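Local coordinates for protein galactose-1-phosphate uridylyltransferase (Pyrobaculum aerophilum str. IM2, PDB 6K9Z) that probably transfers uridylyl groups between UDP-glucose and galactose 1-phosphate, and in this structure carries zinc, iron and UDP, at residues A[119-123]-A[148-153]; A[152-157]-A[252-256]; A[156-161]-A[262-268]; A[170-176]-A[207-211]. The protein carries 1 engineered substitution. All coordinates share one frame. Numbering follows the deposited sequence.

Contact 1 of 4, residues A[119-123]-A[148-153]; sequences AAYFL and VVPPRV
P150 sets its CD over the face of a tyrosine: 3.5 Å from the centroid of the Y121 ring, 23° off the normal, a CH-pi contact. Build A120 with near-helical angles (-80/-28) and Y121 extended, so that both face L146 of strand 140-146 and form a classic beta bulge. Along 148-150 the backbone is extended, with the A120 and V148 CA atoms 5.5 Å apart and those of Y121 and V149 5.6 Å apart. Y121 takes chi1 t. Its CD1 is 4.1 Å from V149 CG1, its CE1 is 3.8 Å from V153 CG1, and its OH is hydrogen-bonded to Q253 O. V148 O, 3.4 Å from Y121 CB, is buried without a polar partner. L123 CD1 reaches P150 CG at 4.5 Å. P150 is the N-cap of helix 151-167, and A289 of the second subunit packs on both L123 and P150. The arrangement seats the start of this helix against the bulged pairing of strands 121-128 and 140-146, two inner strands of the antiparallel half-barrel sheet.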
# COMPACT_ATOMS: atom_id res chain seq x y z
N ALA A 119 -18.09 18.16 -0.56
CA ALA A 119 -17.27 17.15 -1.27
C ALA A 119 -15.91 17.76 -1.61
O ALA A 119 -15.83 18.59 -2.54
CB ALA A 119 -18.02 16.66 -2.48
N ALA A 120 -14.85 17.34 -0.94
CA ALA A 120 -13.46 17.76 -1.25
C ALA A 120 -12.87 16.99 -2.43
O ALA A 120 -11.97 17.50 -3.14
CB ALA A 120 -12.59 17.60 -0.03
N TYR A 121 -13.32 15.76 -2.66
CA TYR A 121 -12.64 14.85 -3.62
C TYR A 121 -13.63 13.85 -4.21
O TYR A 121 -14.48 13.31 -3.50
CB TYR A 121 -11.43 14.16 -2.96
CG TYR A 121 -10.45 13.77 -4.02
CD1 TYR A 121 -9.51 14.67 -4.48
CD2 TYR A 121 -10.50 12.49 -4.59
CE1 TYR A 121 -8.63 14.32 -5.49
CE2 TYR A 121 -9.63 12.14 -5.62
CZ TYR A 121 -8.74 13.07 -6.09
OH TYR A 121 -7.86 12.77 -7.08
N PHE A 122 -13.44 13.58 -5.49
CA PHE A 122 -14.18 12.54 -6.23
C PHE A 122 -13.15 11.48 -6.59
O PHE A 122 -12.33 11.72 -7.50
CB PHE A 122 -14.90 13.16 -7.42
CG PHE A 122 -15.80 12.21 -8.18
CD1 PHE A 122 -15.26 11.36 -9.14
CD2 PHE A 122 -17.18 12.26 -8.02
CE1 PHE A 122 -16.09 10.55 -9.91
CE2 PHE A 122 -18.01 11.47 -8.81
CZ PHE A 122 -17.46 10.64 -9.78
N LEU A 123 -13.18 10.32 -5.92
CA LEU A 123 -12.22 9.23 -6.15
C LEU A 123 -12.93 8.11 -6.92
O LEU A 123 -13.78 7.40 -6.32
CB LEU A 123 -11.67 8.68 -4.83
CG LEU A 123 -10.66 7.54 -5.00
CD1 LEU A 123 -9.35 8.05 -5.62
CD2 LEU A 123 -10.36 6.87 -3.67
N VAL A 148 -12.22 14.77 2.42
CA VAL A 148 -10.74 14.90 2.55
C VAL A 148 -10.17 14.54 1.20
O VAL A 148 -10.81 13.80 0.41
CB VAL A 148 -10.16 13.98 3.65
CG1 VAL A 148 -10.51 14.44 5.04
CG2 VAL A 148 -10.58 12.56 3.43
N VAL A 149 -8.98 15.02 0.93
CA VAL A 149 -8.20 14.62 -0.26
C VAL A 149 -7.45 13.35 0.09
O VAL A 149 -6.79 13.25 1.14
CB VAL A 149 -7.23 15.72 -0.70
CG1 VAL A 149 -6.37 15.27 -1.86
CG2 VAL A 149 -7.97 17.00 -1.03
N PRO A 150 -7.57 12.31 -0.72
CA PRO A 150 -6.79 11.10 -0.45
C PRO A 150 -5.29 11.36 -0.29
O PRO A 150 -4.71 12.11 -1.08
CB PRO A 150 -7.05 10.28 -1.70
CG PRO A 150 -8.42 10.72 -2.18
CD PRO A 150 -8.44 12.21 -1.90
N PRO A 151 -4.63 10.79 0.76
CA PRO A 151 -3.24 11.14 1.04
C PRO A 151 -2.27 10.98 -0.15
O PRO A 151 -1.41 11.85 -0.30
CB PRO A 151 -2.85 10.25 2.23
CG PRO A 151 -4.18 10.13 2.97
CD PRO A 151 -5.21 9.99 1.86
N ARG A 152 -2.44 9.95 -0.98
CA ARG A 152 -1.49 9.74 -2.09
C ARG A 152 -1.64 10.88 -3.10
O ARG A 152 -0.65 11.40 -3.59
CB ARG A 152 -1.71 8.39 -2.76
CG ARG A 152 -0.82 8.17 -3.99
CD ARG A 152 -0.76 6.77 -4.59
NE ARG A 152 -0.11 5.98 -3.61
CZ ARG A 152 1.19 5.93 -3.43
NH1 ARG A 152 2.00 6.51 -4.27
NH2 ARG A 152 1.68 5.21 -2.44
N VAL A 153 -2.88 11.32 -3.31
CA VAL A 153 -3.15 12.44 -4.25
C VAL A 153 -2.69 13.74 -3.61
O VAL A 153 -2.07 14.53 -4.34
CB VAL A 153 -4.63 12.49 -4.71
CG1 VAL A 153 -4.87 13.72 -5.60
CG2 VAL A 153 -4.98 11.17 -5.42

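Contact 2 of 4, residues A[152-157]-A[252-256]; sequences RVRAEL and HQAPL. With FE (Fe (III) ion), chain E.
Starting at R152 in helix 151-167, the aliphatic CD lies 4.0 Å from H252 CE1, while the guanidinium goes on to a salt bridge with E11 of the second subunit. V153, chi1 t, points at the other segment: its CG2 is 3.6 Å from H252 CD2 and its CG1 3.6 Å from Q253 O, with the V153 and H252 CA atoms 6.4 Å apart. One turn further, E156 (chi1 m, chi2 t) grips the iron with both oxygens, OE1 at 2.2 Å and OE2 at 2.3 Å from FE; OE1 also takes a hydrogen bond from Y263 OH. H252, chi1 m, meets the same FE with ND1 at 2.2 Å, and water 1 is also 2.2 Å from FE; H252 NE2 is held by G288 O of the second subunit. L157 closes the row, its CD1 3.6 Å from P255 CG, where 252-256 leaves strand 247-252 in an extended loop. H266 and E268 complete what is a two-histidine, two-glutamate iron site bridging helix and sheet.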
# COMPACT_ATOMS: atom_id res chain seq x y z
N ARG A 152 -2.44 9.95 -0.98
CA ARG A 152 -1.49 9.74 -2.09
C ARG A 152 -1.64 10.88 -3.10
O ARG A 152 -0.65 11.40 -3.59
CB ARG A 152 -1.71 8.39 -2.76
CG ARG A 152 -0.82 8.17 -3.99
CD ARG A 152 -0.76 6.77 -4.59
NE ARG A 152 -0.11 5.98 -3.61
CZ ARG A 152 1.19 5.93 -3.43
NH1 ARG A 152 2.00 6.51 -4.27
NH2 ARG A 152 1.68 5.21 -2.44
N VAL A 153 -2.88 11.32 -3.31
CA VAL A 153 -3.15 12.44 -4.25
C VAL A 153 -2.69 13.74 -3.61
O VAL A 153 -2.07 14.53 -4.34
CB VAL A 153 -4.63 12.49 -4.71
CG1 VAL A 153 -4.87 13.72 -5.60
CG2 VAL A 153 -4.98 11.17 -5.42
N ARG A 154 -2.86 13.93 -2.30
CA ARG A 154 -2.34 15.13 -1.61
C ARG A 154 -0.83 15.22 -1.85
O ARG A 154 -0.36 16.33 -2.09
CB ARG A 154 -2.61 15.11 -0.11
CG ARG A 154 -2.14 16.37 0.63
CD ARG A 154 -2.57 16.37 2.09
NE ARG A 154 -4.00 16.68 2.39
CZ ARG A 154 -5.01 15.77 2.61
NH1 ARG A 154 -4.80 14.46 2.50
NH2 ARG A 154 -6.24 16.19 2.94
N ALA A 155 -0.08 14.13 -1.65
CA ALA A 155 1.40 14.14 -1.82
C ALA A 155 1.69 14.57 -3.28
O ALA A 155 2.56 15.45 -3.50
CB ALA A 155 1.96 12.77 -1.51
N GLU A 156 0.93 14.04 -4.25
CA GLU A 156 1.20 14.33 -5.68
C GLU A 156 0.89 15.82 -5.94
O GLU A 156 1.66 16.47 -6.69
CB GLU A 156 0.39 13.46 -6.62
CG GLU A 156 0.61 11.95 -6.53
CD GLU A 156 0.16 11.14 -7.74
OE1 GLU A 156 -0.48 11.74 -8.68
OE2 GLU A 156 0.45 9.92 -7.78
N LEU A 157 -0.18 16.33 -5.36
CA LEU A 157 -0.60 17.74 -5.56
C LEU A 157 0.48 18.65 -4.99
O LEU A 157 0.85 19.66 -5.64
CB LEU A 157 -1.93 17.95 -4.86
CG LEU A 157 -3.17 17.41 -5.58
CD1 LEU A 157 -4.31 17.31 -4.62
CD2 LEU A 157 -3.55 18.25 -6.80
N HIS A 252 -6.38 9.73 -10.69
CA HIS A 252 -5.71 10.82 -9.93
C HIS A 252 -6.12 12.11 -10.64
O HIS A 252 -5.68 12.31 -11.78
CB HIS A 252 -4.20 10.59 -9.96
CG HIS A 252 -3.77 9.52 -9.01
ND1 HIS A 252 -2.44 9.17 -8.87
CD2 HIS A 252 -4.49 8.82 -8.11
CE1 HIS A 252 -2.37 8.24 -7.92
NE2 HIS A 252 -3.59 7.98 -7.43
N GLN A 253 -6.95 12.92 -9.97
CA GLN A 253 -7.36 14.22 -10.52
C GLN A 253 -7.25 15.28 -9.43
O GLN A 253 -7.02 14.98 -8.26
CB GLN A 253 -8.73 14.11 -11.16
CG GLN A 253 -9.86 13.84 -10.18
CD GLN A 253 -11.21 13.92 -10.85
OE1 GLN A 253 -11.44 14.75 -11.71
NE2 GLN A 253 -12.14 13.07 -10.44
N ALA A 254 -7.47 16.51 -9.79
CA ALA A 254 -7.57 17.60 -8.82
C ALA A 254 -8.70 17.36 -7.83
O ALA A 254 -9.76 16.77 -8.10
CB ALA A 254 -7.79 18.91 -9.52
N PRO A 255 -8.55 17.98 -6.65
CA PRO A 255 -9.69 18.08 -5.75
C PRO A 255 -10.83 18.85 -6.41
O PRO A 255 -10.57 19.67 -7.32
CB PRO A 255 -9.18 18.81 -4.53
CG PRO A 255 -7.66 18.75 -4.69
CD PRO A 255 -7.38 18.76 -6.19
N LEU A 256 -12.04 18.67 -5.87
CA LEU A 256 -13.21 19.46 -6.29
C LEU A 256 -13.07 20.84 -5.66
O LEU A 256 -12.54 20.98 -4.56
CB LEU A 256 -14.48 18.75 -5.84
CG LEU A 256 -14.57 17.31 -6.33
CD1 LEU A 256 -15.95 16.76 -6.04
CD2 LEU A 256 -14.24 17.17 -7.81
FE FE E . -0.51 9.81 -9.82
O HOH W 1 1.61 10.09 -10.45

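Contact 3 of 4, residues A[156-161]-A[262-268]; sequences ELQASY and YYHLHFE. With FE (Fe (III) ion), chain E; ZN (zinc ion), chain D.
Segment 156-161 is regular helix. Segment 262-268 is mostly extended, entering strand 266-271 at H266, and approaches the helix closest at its start, where the Y161 and Y262 CA atoms are 5.3 Å apart. Water 2 bridges S160 O and Y262 O. Y262, chi1 p, offers its face to the edge of the Y161 ring: a T-shaped pair, centroids 5.2 Å apart, planes at 81°. L157 CD2 stands 3.7 Å from the Y263 ring centroid, over its face. H264 turns off to the zinc, ND1 2.3 Å from ZN. FE takes E156 OE1 (2.2 Å) and OE2 (2.3 Å), H266 NE2 (2.2 Å), E268 OE1 (2.3 Å) and water 1 (2.2 Å), with H252 as the remaining ligand. Y263 OH donates to E156 OE1 at 2.6 Å, and H266 ND1 donates to H264 O at 2.8 Å, while E268 OE2 is hydrogen-bonded to Y270 OH. E156 OE1 thus serves iron and tyrosine at once, consistent with second-shell bonds holding the ligands of a six-donor site in place.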
# COMPACT_ATOMS: atom_id res chain seq x y z
N GLU A 156 0.93 14.04 -4.25
CA GLU A 156 1.20 14.33 -5.68
C GLU A 156 0.89 15.82 -5.94
O GLU A 156 1.66 16.47 -6.69
CB GLU A 156 0.39 13.46 -6.62
CG GLU A 156 0.61 11.95 -6.53
CD GLU A 156 0.16 11.14 -7.74
OE1 GLU A 156 -0.48 11.74 -8.68
OE2 GLU A 156 0.45 9.92 -7.78
N LEU A 157 -0.18 16.33 -5.36
CA LEU A 157 -0.60 17.74 -5.56
C LEU A 157 0.48 18.65 -4.99
O LEU A 157 0.85 19.66 -5.64
CB LEU A 157 -1.93 17.95 -4.86
CG LEU A 157 -3.17 17.41 -5.58
CD1 LEU A 157 -4.31 17.31 -4.62
CD2 LEU A 157 -3.55 18.25 -6.80
N GLN A 158 0.98 18.33 -3.80
CA GLN A 158 1.97 19.19 -3.16
C GLN A 158 3.25 19.18 -4.02
O GLN A 158 3.80 20.26 -4.29
CB GLN A 158 2.19 18.79 -1.69
CG GLN A 158 3.19 19.69 -1.00
CD GLN A 158 2.65 21.11 -0.88
OE1 GLN A 158 1.44 21.32 -0.74
NE2 GLN A 158 3.54 22.10 -0.91
N ALA A 159 3.76 18.02 -4.45
CA ALA A 159 4.99 18.00 -5.27
C ALA A 159 4.74 18.75 -6.58
O ALA A 159 5.67 19.47 -7.01
CB ALA A 159 5.41 16.58 -5.58
N SER A 160 3.59 18.53 -7.21
CA SER A 160 3.21 19.13 -8.51
C SER A 160 3.19 20.66 -8.39
O SER A 160 3.77 21.37 -9.26
CB SER A 160 1.92 18.62 -8.98
OG SER A 160 2.00 17.24 -9.30
N TYR A 161 2.59 21.16 -7.33
CA TYR A 161 2.49 22.59 -7.01
C TYR A 161 3.89 23.19 -6.83
O TYR A 161 4.24 24.23 -7.46
CB TYR A 161 1.68 22.80 -5.73
CG TYR A 161 1.60 24.25 -5.34
CD1 TYR A 161 0.78 25.11 -6.05
CD2 TYR A 161 2.34 24.77 -4.29
CE1 TYR A 161 0.71 26.46 -5.73
CE2 TYR A 161 2.26 26.12 -3.97
CZ TYR A 161 1.42 26.96 -4.67
OH TYR A 161 1.35 28.28 -4.32
N TYR A 262 -1.39 23.27 -12.12
CA TYR A 262 -0.13 22.61 -11.67
C TYR A 262 -0.32 21.10 -11.56
O TYR A 262 0.71 20.36 -11.43
CB TYR A 262 0.33 23.14 -10.31
CG TYR A 262 -0.71 23.09 -9.22
CD1 TYR A 262 -1.56 24.18 -9.02
CD2 TYR A 262 -0.85 21.98 -8.40
CE1 TYR A 262 -2.53 24.16 -8.03
CE2 TYR A 262 -1.84 21.95 -7.42
CZ TYR A 262 -2.66 23.04 -7.24
OH TYR A 262 -3.63 23.04 -6.29
N TYR A 263 -1.57 20.66 -11.60
CA TYR A 263 -1.86 19.21 -11.56
C TYR A 263 -2.64 18.81 -12.80
O TYR A 263 -3.31 19.61 -13.43
CB TYR A 263 -2.58 18.83 -10.28
CG TYR A 263 -2.57 17.34 -9.96
CD1 TYR A 263 -1.40 16.71 -9.60
CD2 TYR A 263 -3.74 16.60 -9.90
CE1 TYR A 263 -1.38 15.38 -9.20
CE2 TYR A 263 -3.73 15.25 -9.55
CZ TYR A 263 -2.55 14.65 -9.19
OH TYR A 263 -2.57 13.33 -8.78
N HIS A 264 -2.34 17.58 -13.24
CA HIS A 264 -2.82 16.97 -14.50
C HIS A 264 -3.44 15.60 -14.19
O HIS A 264 -2.73 14.77 -13.60
CB HIS A 264 -1.59 16.86 -15.41
CG HIS A 264 -1.83 16.64 -16.87
ND1 HIS A 264 -1.09 17.29 -17.83
CD2 HIS A 264 -2.66 15.81 -17.53
CE1 HIS A 264 -1.47 16.89 -19.02
NE2 HIS A 264 -2.43 15.98 -18.86
N LEU A 265 -4.69 15.39 -14.72
CA LEU A 265 -5.34 14.15 -14.27
C LEU A 265 -4.69 12.98 -14.97
O LEU A 265 -4.12 13.14 -16.13
CB LEU A 265 -6.85 14.17 -14.54
CG LEU A 265 -7.32 14.27 -15.98
CD1 LEU A 265 -7.29 12.96 -16.74
CD2 LEU A 265 -8.77 14.80 -16.00
N HIS A 266 -4.76 11.79 -14.49
CA HIS A 266 -4.21 10.58 -15.15
C HIS A 266 -4.87 9.37 -14.50
O HIS A 266 -5.19 9.46 -13.26
CB HIS A 266 -2.67 10.53 -15.04
CG HIS A 266 -2.15 10.83 -13.67
ND1 HIS A 266 -2.08 12.13 -13.14
CD2 HIS A 266 -1.63 10.03 -12.72
CE1 HIS A 266 -1.56 12.08 -11.92
NE2 HIS A 266 -1.22 10.83 -11.65
N PHE A 267 -5.03 8.29 -15.25
CA PHE A 267 -5.39 6.97 -14.73
C PHE A 267 -4.10 6.21 -14.42
O PHE A 267 -3.19 6.22 -15.26
CB PHE A 267 -6.29 6.21 -15.68
CG PHE A 267 -7.66 6.81 -15.83
CD1 PHE A 267 -7.86 7.89 -16.69
CD2 PHE A 267 -8.73 6.33 -15.10
CE1 PHE A 267 -9.13 8.43 -16.87
CE2 PHE A 267 -10.00 6.84 -15.31
CZ PHE A 267 -10.19 7.94 -16.11
N GLU A 268 -4.02 5.62 -13.22
CA GLU A 268 -2.92 4.67 -12.91
C GLU A 268 -3.53 3.27 -12.94
O GLU A 268 -4.56 3.04 -12.28
CB GLU A 268 -2.18 5.01 -11.62
CG GLU A 268 -1.65 6.41 -11.56
CD GLU A 268 -0.72 6.71 -10.41
OE1 GLU A 268 0.01 7.71 -10.51
OE2 GLU A 268 -0.79 5.98 -9.41
FE FE E . -0.51 9.81 -9.82
ZN ZN D . -0.13 19.37 -17.41
O HOH W 2 3.40 20.46 -11.84
O HOH W 1 1.61 10.09 -10.45

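Contact 4 of 4, residues A[170-176]-A[207-211]; sequences CLHCRIV and YPKRH. With ZN (zinc ion), chain D.
Y207 (chi1 m), near the end of strand 202-208, points its CA-to-CB bond toward segment 170-176, which is helix from L171 on. Its OH forms a 2.7 Å hydrogen bond with H172 ND1, in which either could be the donor; the two rings meet rim to rim, centroids 5.6 Å apart and planes at 41°. V176 CG2 presses on the same tyrosine, 3.5 Å from Y207 CG, while H266, an iron ligand, stacks on the Y207 ring. H172 (chi1 m) passes the link on, its NE2 bonding S160 OG, and F8 of the second subunit stacks on it. P208 points its CB away, but its O comes to 4.3 Å from V176 CG1 and accepts a hydrogen bond from H264 NE2. K209 takes helical angles (-72/-34), turning the chain out of the strand; R210 is extended again. The segments run in opposite senses, with CA distances of 7.0 Å for V176 and K209 and 6.7 Å for C173 and H211. Finally H211, chi1 t, brings ND1 to 2.1 Å from ZN, its NE2 being held by T260 O. C170 SG and C173 SG each bind ZN at 2.3 Å, and H264 is the fourth ligand. C170 is also the helix N-cap, its SG accepting from C173 N at 3.4 Å. This is a Cys2His2 zinc site, with a CxxC pair at the start of a helix.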
# COMPACT_ATOMS: atom_id res chain seq x y z
N CYS A 170 3.83 22.81 -15.90
CA CYS A 170 3.26 21.58 -15.30
C CYS A 170 4.22 20.39 -15.54
O CYS A 170 4.53 20.05 -16.71
CB CYS A 170 1.89 21.28 -15.93
SG CYS A 170 1.24 19.64 -15.53
N LEU A 171 4.69 19.77 -14.42
CA LEU A 171 5.64 18.62 -14.50
C LEU A 171 5.01 17.46 -15.28
O LEU A 171 5.70 16.85 -16.09
CB LEU A 171 6.04 18.11 -13.11
CG LEU A 171 7.04 16.95 -13.13
CD1 LEU A 171 8.25 17.22 -14.01
CD2 LEU A 171 7.46 16.64 -11.71
N HIS A 172 3.71 17.23 -15.08
CA HIS A 172 3.01 16.13 -15.80
C HIS A 172 3.06 16.39 -17.30
O HIS A 172 3.29 15.45 -18.07
CB HIS A 172 1.55 16.03 -15.33
CG HIS A 172 1.39 15.77 -13.87
ND1 HIS A 172 1.27 14.50 -13.36
CD2 HIS A 172 1.32 16.61 -12.82
CE1 HIS A 172 1.14 14.57 -12.05
NE2 HIS A 172 1.16 15.85 -11.70
N CYS A 173 2.87 17.65 -17.71
CA CYS A 173 2.90 18.01 -19.15
C CYS A 173 4.30 17.62 -19.70
O CYS A 173 4.42 17.07 -20.86
CB CYS A 173 2.62 19.51 -19.34
SG CYS A 173 0.83 19.89 -19.45
N ARG A 174 5.33 17.94 -18.94
CA ARG A 174 6.75 17.71 -19.35
C ARG A 174 6.97 16.20 -19.51
O ARG A 174 7.56 15.77 -20.48
CB ARG A 174 7.68 18.37 -18.34
CG ARG A 174 7.48 19.87 -18.22
CD ARG A 174 8.10 20.64 -19.38
NE ARG A 174 9.41 20.09 -19.76
CZ ARG A 174 10.52 20.07 -19.00
NH1 ARG A 174 10.52 20.57 -17.77
NH2 ARG A 174 11.65 19.54 -19.48
N ILE A 175 6.51 15.41 -18.55
CA ILE A 175 6.65 13.93 -18.59
C ILE A 175 5.91 13.35 -19.81
O ILE A 175 6.50 12.58 -20.61
CB ILE A 175 6.23 13.32 -17.25
CG1 ILE A 175 7.23 13.65 -16.15
CG2 ILE A 175 6.04 11.82 -17.43
CD1 ILE A 175 6.78 13.27 -14.74
N VAL A 176 4.66 13.81 -20.03
CA VAL A 176 3.83 13.26 -21.13
C VAL A 176 4.52 13.57 -22.46
O VAL A 176 4.55 12.68 -23.30
CB VAL A 176 2.40 13.84 -21.06
CG1 VAL A 176 1.60 13.51 -22.30
CG2 VAL A 176 1.68 13.39 -19.79
N TYR A 207 -2.54 9.42 -19.63
CA TYR A 207 -2.64 10.89 -19.48
C TYR A 207 -3.25 11.53 -20.71
O TYR A 207 -2.99 11.10 -21.84
CB TYR A 207 -1.28 11.56 -19.34
CG TYR A 207 -0.69 11.60 -17.95
CD1 TYR A 207 0.05 10.54 -17.44
CD2 TYR A 207 -0.76 12.76 -17.21
CE1 TYR A 207 0.65 10.63 -16.19
CE2 TYR A 207 -0.18 12.86 -15.97
CZ TYR A 207 0.55 11.80 -15.46
OH TYR A 207 1.12 11.95 -14.22
N PRO A 208 -4.04 12.60 -20.51
CA PRO A 208 -4.49 13.38 -21.66
C PRO A 208 -3.31 14.23 -22.17
O PRO A 208 -2.47 14.72 -21.38
CB PRO A 208 -5.63 14.22 -21.07
CG PRO A 208 -5.19 14.46 -19.63
CD PRO A 208 -4.42 13.21 -19.24
N LYS A 209 -3.25 14.37 -23.50
CA LYS A 209 -2.18 15.15 -24.14
C LYS A 209 -2.41 16.64 -23.85
O LYS A 209 -1.43 17.37 -23.81
CB LYS A 209 -2.16 14.84 -25.63
CG LYS A 209 -1.53 13.49 -25.95
CD LYS A 209 -1.71 13.06 -27.40
CE LYS A 209 -0.83 11.89 -27.76
NZ LYS A 209 -0.78 11.66 -29.23
N ARG A 210 -3.66 17.07 -23.77
CA ARG A 210 -4.01 18.44 -23.34
C ARG A 210 -4.00 18.47 -21.82
O ARG A 210 -4.39 17.47 -21.22
CB ARG A 210 -5.33 18.90 -23.96
CG ARG A 210 -5.15 19.41 -25.39
CD ARG A 210 -6.46 19.96 -25.91
NE ARG A 210 -7.21 18.77 -26.30
CZ ARG A 210 -8.34 18.76 -27.01
NH1 ARG A 210 -8.89 17.59 -27.31
NH2 ARG A 210 -8.89 19.89 -27.41
N HIS A 211 -3.52 19.56 -21.24
CA HIS A 211 -3.56 19.72 -19.76
C HIS A 211 -5.02 19.77 -19.34
O HIS A 211 -5.73 20.75 -19.68
CB HIS A 211 -2.80 20.97 -19.29
CG HIS A 211 -2.79 21.11 -17.80
ND1 HIS A 211 -1.76 20.58 -17.00
CD2 HIS A 211 -3.71 21.68 -16.97
CE1 HIS A 211 -2.05 20.91 -15.72
NE2 HIS A 211 -3.23 21.56 -15.68
ZN ZN D . -0.13 19.37 -17.41

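Overall arrangement
Following the chain from the N terminus, contact 1 closes first: it shuts the loop that holds the rest of strand 121-128 and strand 140-146, and delivers the chain into helix 151-167. Contact 2 begins where contact 1 ends, sharing R152 and V153, and contact 3 takes the next turns, sharing E156 and L157 with contact 2. Both close long loops, reaching the chain after strand 247-252 and the approach to strand 266-271, and they meet at the iron. Contact 4 nests inside both loops, tying helix 171-178 to strand 202-208, the sheet neighbour of strand 266-271; H264 joins it to contact 3 through zinc. The second subunit touches all four.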